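Local structure of dehydroquinate synthase (1UJN) at residues M1-E5 and I14-V20; G41-E45 and E155-L159. The protein probably catalyses the conversion of 3-deoxy-D-arabino-heptulosonate 7-phosphate to 3-dehydroquinate, a step of chorismate biosynthesis, using NAD(+) and a divalent metal ion. Residues are numbered along the deposited sequence.

Interaction 1. Residues M1-E5 and I14-V20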
loop_
_atom_site.group_PDB
_atom_site.type_symbol
_atom_site.label_atom_id
_atom_site.label_comp_id
_atom_site.label_asym_id
_atom_site.label_seq_id
_atom_site.Cartn_x
_atom_site.Cartn_y
_atom_site.Cartn_z
ATOM N N MET A 1 -19.896 21.475 18.240
ATOM C CA MET A 1 -18.869 21.017 17.260
ATOM C C MET A 1 -17.505 20.961 17.934
ATOM O O MET A 1 -17.040 21.949 18.496
ATOM C CB MET A 1 -18.809 21.971 16.066
ATOM C CG MET A 1 -17.916 21.492 14.922
ATOM S SD MET A 1 -18.390 19.838 14.339
ATOM C CE MET A 1 -19.972 20.195 13.569
ATOM N N GLN A 2 -16.872 19.796 17.877
ATOM C CA GLN A 2 -15.561 19.603 18.479
ATOM C C GLN A 2 -14.537 19.396 17.373
ATOM O O GLN A 2 -14.767 18.606 16.466
ATOM C CB GLN A 2 -15.579 18.367 19.378
ATOM C CG GLN A 2 -16.609 18.427 20.485
ATOM C CD GLN A 2 -16.308 19.524 21.473
ATOM O OE1 GLN A 2 -15.234 19.551 22.076
ATOM N NE2 GLN A 2 -17.252 20.443 21.644
ATOM N N ARG A 3 -13.415 20.103 17.444
ATOM C CA ARG A 3 -12.381 19.941 16.437
ATOM C C ARG A 3 -11.092 19.469 17.091
ATOM O O ARG A 3 -10.531 20.152 17.952
ATOM C CB ARG A 3 -12.129 21.251 15.686
ATOM C CG ARG A 3 -11.186 21.094 14.494
ATOM C CD ARG A 3 -10.830 22.445 13.865
ATOM N NE ARG A 3 -9.873 22.299 12.767
ATOM C CZ ARG A 3 -10.206 22.133 11.490
ATOM N NH1 ARG A 3 -11.482 22.098 11.126
ATOM N NH2 ARG A 3 -9.257 21.999 10.575
ATOM N N LEU A 4 -10.639 18.286 16.694
ATOM C CA LEU A 4 -9.404 17.726 17.218
ATOM C C LEU A 4 -8.411 17.704 16.068
ATOM O O LEU A 4 -8.798 17.812 14.901
ATOM C CB LEU A 4 -9.621 16.301 17.733
ATOM C CG LEU A 4 -10.512 16.080 18.957
ATOM C CD1 LEU A 4 -11.953 16.432 18.631
ATOM C CD2 LEU A 4 -10.407 14.623 19.387
ATOM N N GLU A 5 -7.132 17.571 16.393
ATOM C CA GLU A 5 -6.115 17.529 15.356
ATOM C C GLU A 5 -5.100 16.427 15.595
ATOM O O GLU A 5 -4.622 16.229 16.717
ATOM C CB GLU A 5 -5.367 18.864 15.267
ATOM C CG GLU A 5 -6.246 20.080 15.026
ATOM C CD GLU A 5 -5.435 21.335 14.738
ATOM O OE1 GLU A 5 -4.415 21.562 15.426
ATOM O OE2 GLU A 5 -5.821 22.097 13.828
ATOM N N ILE A 14 -10.147 16.110 12.940
ATOM C CA ILE A 14 -11.209 15.160 13.253
ATOM C C ILE A 14 -12.315 16.025 13.845
ATOM O O ILE A 14 -12.127 16.648 14.893
ATOM C CB ILE A 14 -10.782 14.117 14.314
ATOM C CG1 ILE A 14 -9.696 13.195 13.751
ATOM C CG2 ILE A 14 -12.002 13.309 14.754
ATOM C CD1 ILE A 14 -9.085 12.259 14.789
ATOM N N LEU A 15 -13.453 16.082 13.163
ATOM C CA LEU A 15 -14.585 16.880 13.633
ATOM C C LEU A 15 -15.658 15.961 14.184
ATOM O O LEU A 15 -15.980 14.944 13.577
ATOM C CB LEU A 15 -15.189 17.697 12.484
ATOM C CG LEU A 15 -14.455 18.945 11.985
ATOM C CD1 LEU A 15 -14.509 20.037 13.051
ATOM C CD2 LEU A 15 -13.016 18.585 11.643
ATOM N N VAL A 16 -16.218 16.327 15.334
ATOM C CA VAL A 16 -17.278 15.532 15.946
ATOM C C VAL A 16 -18.377 16.491 16.402
ATOM O O VAL A 16 -18.133 17.367 17.223
ATOM C CB VAL A 16 -16.757 14.750 17.174
ATOM C CG1 VAL A 16 -17.865 13.859 17.728
ATOM C CG2 VAL A 16 -15.539 13.913 16.784
ATOM N N GLY A 17 -19.576 16.334 15.850
ATOM C CA GLY A 17 -20.672 17.208 16.234
ATOM C C GLY A 17 -21.810 17.176 15.237
ATOM O O GLY A 17 -21.892 16.270 14.409
ATOM N N GLU A 18 -22.705 18.155 15.319
ATOM C CA GLU A 18 -23.830 18.218 14.397
ATOM C C GLU A 18 -23.575 19.313 13.377
ATOM O O GLU A 18 -23.403 20.479 13.731
ATOM C CB GLU A 18 -25.132 18.480 15.157
ATOM C CG GLU A 18 -25.559 17.307 16.030
ATOM C CD GLU A 18 -26.867 17.553 16.756
ATOM O OE1 GLU A 18 -27.841 17.992 16.104
ATOM O OE2 GLU A 18 -26.922 17.296 17.978
ATOM N N GLY A 19 -23.540 18.921 12.110
ATOM C CA GLY A 19 -23.290 19.868 11.043
ATOM C C GLY A 19 -21.833 19.830 10.631
ATOM O O GLY A 19 -21.260 20.853 10.267
ATOM N N VAL A 20 -21.219 18.654 10.693
ATOM C CA VAL A 20 -19.813 18.529 10.313
ATOM C C VAL A 20 -19.547 18.794 8.825
ATOM O O VAL A 20 -18.449 19.211 8.457
ATOM C CB VAL A 20 -19.248 17.134 10.686
ATOM C CG1 VAL A 20 -19.349 16.928 12.192
ATOM C CG2 VAL A 20 -19.996 16.033 9.938
HETATM O O HOH W 1 -22.009 20.149 17.496
#
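Four backbone hydrogen bonds define this contact as an antiparallel beta hairpin, the two strands that form one margin of the mixed sheet of the N-terminal part of dehydroquinate synthase, which probably binds NAD(+). Gln-2 N donates to Val-16 O at 2.8 Å and Val-16 N to Gln-2 O at 2.9 Å; Leu-4 N reaches Ile-14 O and Ile-14 N reaches Leu-4 O, each at 2.9 Å. The N-H...O angles of all four bonds lie between 157 and 174°. Gln-2/Val-16 and Leu-4/Ile-14 are thus hydrogen-bonded pairs. Arg-3/Leu-15 between them is non-hydrogen-bonded, and its CA atoms come closer, 4.7 Å against 5.1 Å. The N-to-C directions of 2-5 and 14-17 make 160°, close to antiparallel, with the axes 4.8 Å apart at their closest. Leu-15 uses its own backbone bonds on the inner strand 151-155, so the hairpin is joined to the parallel part of the sheet.

At the chain start, water 1 accepts from Met-1 N (2.6 Å) and Glu-18 N (3.0 Å), and Glu-200 also bonds Met-1 N and the side-chain amide of Gln-2. On the Leu-4 and Ile-14 face the two CB atoms lie 4.2 Å apart, and helix 199-216 covers them through Val-207. On the other face, Arg-3 CB packs 3.8 Å from Leu-15 CD1. A CB on Gly-17 would fall 2.8 Å from Met-1 CA, and the backbone angles of Gly-17 themselves call for glycine. Beyond it the chain turns around the end of Met-1, whose methyl CE sits 3.5 Å from Val-20 N and 3.6 Å from Val-20 CG1.

Interaction 2. Residues G41-E45 and E155-L159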
loop_
_atom_site.group_PDB
_atom_site.type_symbol
_atom_site.label_atom_id
_atom_site.label_comp_id
_atom_site.label_asym_id
_atom_site.label_seq_id
_atom_site.Cartn_x
_atom_site.Cartn_y
_atom_site.Cartn_z
ATOM N N GLY A 41 -28.996 7.577 3.102
ATOM C CA GLY A 41 -29.578 8.898 3.272
ATOM C C GLY A 41 -28.517 9.947 3.548
ATOM O O GLY A 41 -28.448 10.980 2.878
ATOM N N PHE A 42 -27.675 9.676 4.540
ATOM C CA PHE A 42 -26.613 10.598 4.904
ATOM C C PHE A 42 -25.571 10.655 3.790
ATOM O O PHE A 42 -25.016 11.714 3.501
ATOM C CB PHE A 42 -25.960 10.154 6.223
ATOM C CG PHE A 42 -24.818 11.026 6.658
ATOM C CD1 PHE A 42 -24.981 12.403 6.773
ATOM C CD2 PHE A 42 -23.577 10.471 6.958
ATOM C CE1 PHE A 42 -23.922 13.219 7.178
ATOM C CE2 PHE A 42 -22.513 11.276 7.365
ATOM C CZ PHE A 42 -22.685 12.653 7.474
ATOM N N ALA A 43 -25.314 9.509 3.169
ATOM C CA ALA A 43 -24.338 9.434 2.083
ATOM C C ALA A 43 -24.744 10.378 0.954
ATOM O O ALA A 43 -23.910 11.097 0.401
ATOM C CB ALA A 43 -24.239 8.008 1.564
ATOM N N GLN A 44 -26.030 10.382 0.620
ATOM C CA GLN A 44 -26.521 11.257 -0.438
ATOM C C GLN A 44 -26.418 12.716 -0.009
ATOM O O GLN A 44 -26.216 13.597 -0.837
ATOM C CB GLN A 44 -27.973 10.915 -0.785
ATOM C CG GLN A 44 -28.174 9.502 -1.301
ATOM C CD GLN A 44 -27.626 9.279 -2.704
ATOM O OE1 GLN A 44 -27.213 10.230 -3.371
ATOM N NE2 GLN A 44 -27.607 8.026 -3.153
ATOM N N GLU A 45 -26.559 12.978 1.287
ATOM C CA GLU A 45 -26.458 14.344 1.786
ATOM C C GLU A 45 -25.008 14.822 1.670
ATOM O O GLU A 45 -24.743 15.967 1.283
ATOM C CB GLU A 45 -26.915 14.419 3.246
ATOM C CG GLU A 45 -26.807 15.810 3.829
ATOM C CD GLU A 45 -27.280 15.892 5.263
ATOM O OE1 GLU A 45 -27.160 16.982 5.860
ATOM O OE2 GLU A 45 -27.767 14.874 5.793
ATOM N N GLU A 155 -20.600 12.975 11.941
ATOM C CA GLU A 155 -21.899 13.623 12.061
ATOM C C GLU A 155 -22.713 12.829 13.067
ATOM O O GLU A 155 -23.173 11.732 12.767
ATOM C CB GLU A 155 -22.601 13.619 10.704
ATOM C CG GLU A 155 -24.014 14.170 10.734
ATOM C CD GLU A 155 -24.084 15.527 11.389
ATOM O OE1 GLU A 155 -23.414 16.465 10.900
ATOM O OE2 GLU A 155 -24.806 15.654 12.401
ATOM N N LEU A 156 -22.893 13.386 14.257
ATOM C CA LEU A 156 -23.636 12.697 15.304
ATOM C C LEU A 156 -25.087 12.392 14.922
ATOM O O LEU A 156 -25.663 11.423 15.404
ATOM C CB LEU A 156 -23.568 13.510 16.603
ATOM C CG LEU A 156 -22.128 13.741 17.085
ATOM C CD1 LEU A 156 -22.124 14.555 18.370
ATOM C CD2 LEU A 156 -21.439 12.398 17.306
ATOM N N ARG A 157 -25.676 13.200 14.047
ATOM C CA ARG A 157 -27.047 12.932 13.655
ATOM C C ARG A 157 -27.151 11.575 12.974
ATOM O O ARG A 157 -28.212 10.970 12.894
ATOM C CB ARG A 157 -27.492 14.034 12.693
ATOM C CG ARG A 157 -28.947 13.870 12.254
ATOM C CD ARG A 157 -29.474 15.116 11.535
ATOM N NE ARG A 157 -28.481 15.622 10.584
ATOM C CZ ARG A 157 -28.495 15.104 9.342
ATOM N NH1 ARG A 157 -29.384 14.181 9.017
ATOM N NH2 ARG A 157 -27.608 15.530 8.437
ATOM N N ALA A 158 -26.017 11.054 12.510
ATOM C CA ALA A 158 -25.993 9.746 11.866
ATOM C C ALA A 158 -26.035 8.575 12.851
ATOM O O ALA A 158 -26.412 7.467 12.478
ATOM C CB ALA A 158 -24.756 9.633 10.972
ATOM N N LEU A 159 -25.651 8.817 14.101
ATOM C CA LEU A 159 -25.640 7.762 15.118
ATOM C C LEU A 159 -27.018 7.393 15.661
ATOM O O LEU A 159 -27.173 6.375 16.337
ATOM C CB LEU A 159 -24.763 8.177 16.300
ATOM C CG LEU A 159 -23.276 8.418 16.065
ATOM C CD1 LEU A 159 -22.640 8.933 17.348
ATOM C CD2 LEU A 159 -22.619 7.130 15.610
HETATM O O HOH W 2 -29.065 12.806 6.038
#
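The one direct polar link across this contact is a salt bridge: Arg-157 NH2 donates to Glu-45 OE2 at 2.7 Å, with an N-H...O angle of 166° and the carboxylate oxygen near the guanidinium plane. Water 2 adds a second, longer route, donating to Glu-45 OE2 at 2.5 Å and accepting from Arg-157 NH1 at 3.3 Å, so OE2 receives both the arginine and the water.

Glu-155 points its CB toward helix 40-50, but its carboxylate is engaged away from it. OE2 accepts from Arg-157 N at 3.1 Å, while OE1 takes the backbone NH groups of Gly-19 and Val-20. In the turn that leaves strand 151-155, Ala-158 N bonds Glu-155 O and Leu-159 N bonds Leu-156 O, both at 2.9 Å.

Phe-42, three residues, nearly one helical turn, before Glu-45, supplies the apolar part. Its CZ lies 3.4 Å from Glu-155 CB and its CD2 4.3 Å from Ala-158 CB, and its side chain also touches Thr-118, a predicted NAD(+)-binding residue. The contact therefore joins helix 40-50 to the loop at the C-terminal end of a sheet strand, beside the probable nucleotide site. With the Glu-155 carboxylate spent on backbone NH groups, the helix is held instead by Phe-42 packing and a direct, water-supplemented ion pair at the more exposed margin.

How the interactions relate
From the N terminus, interaction 1 comes first, with eight residues between its segments, five of them in the turn between strands 2-6 and 12-17. Interaction 2 opens only afterwards, on helix 40-50, and closes after 109 intervening residues, at the end of strand 151-155 and the turn that follows; the two loops run in series, neither nesting nor crossing. In space they meet, with centres 14 Å apart. Gly-17 O lies 3.1 Å from Leu-156 N and Gly-19 N 2.7 Å from Glu-155 OE1, both probable hydrogen bonds. Strand 151-155 pairs with strand 12-17, and segment 155-159, which continues it, also packs on helix 40-50, so it joins the two.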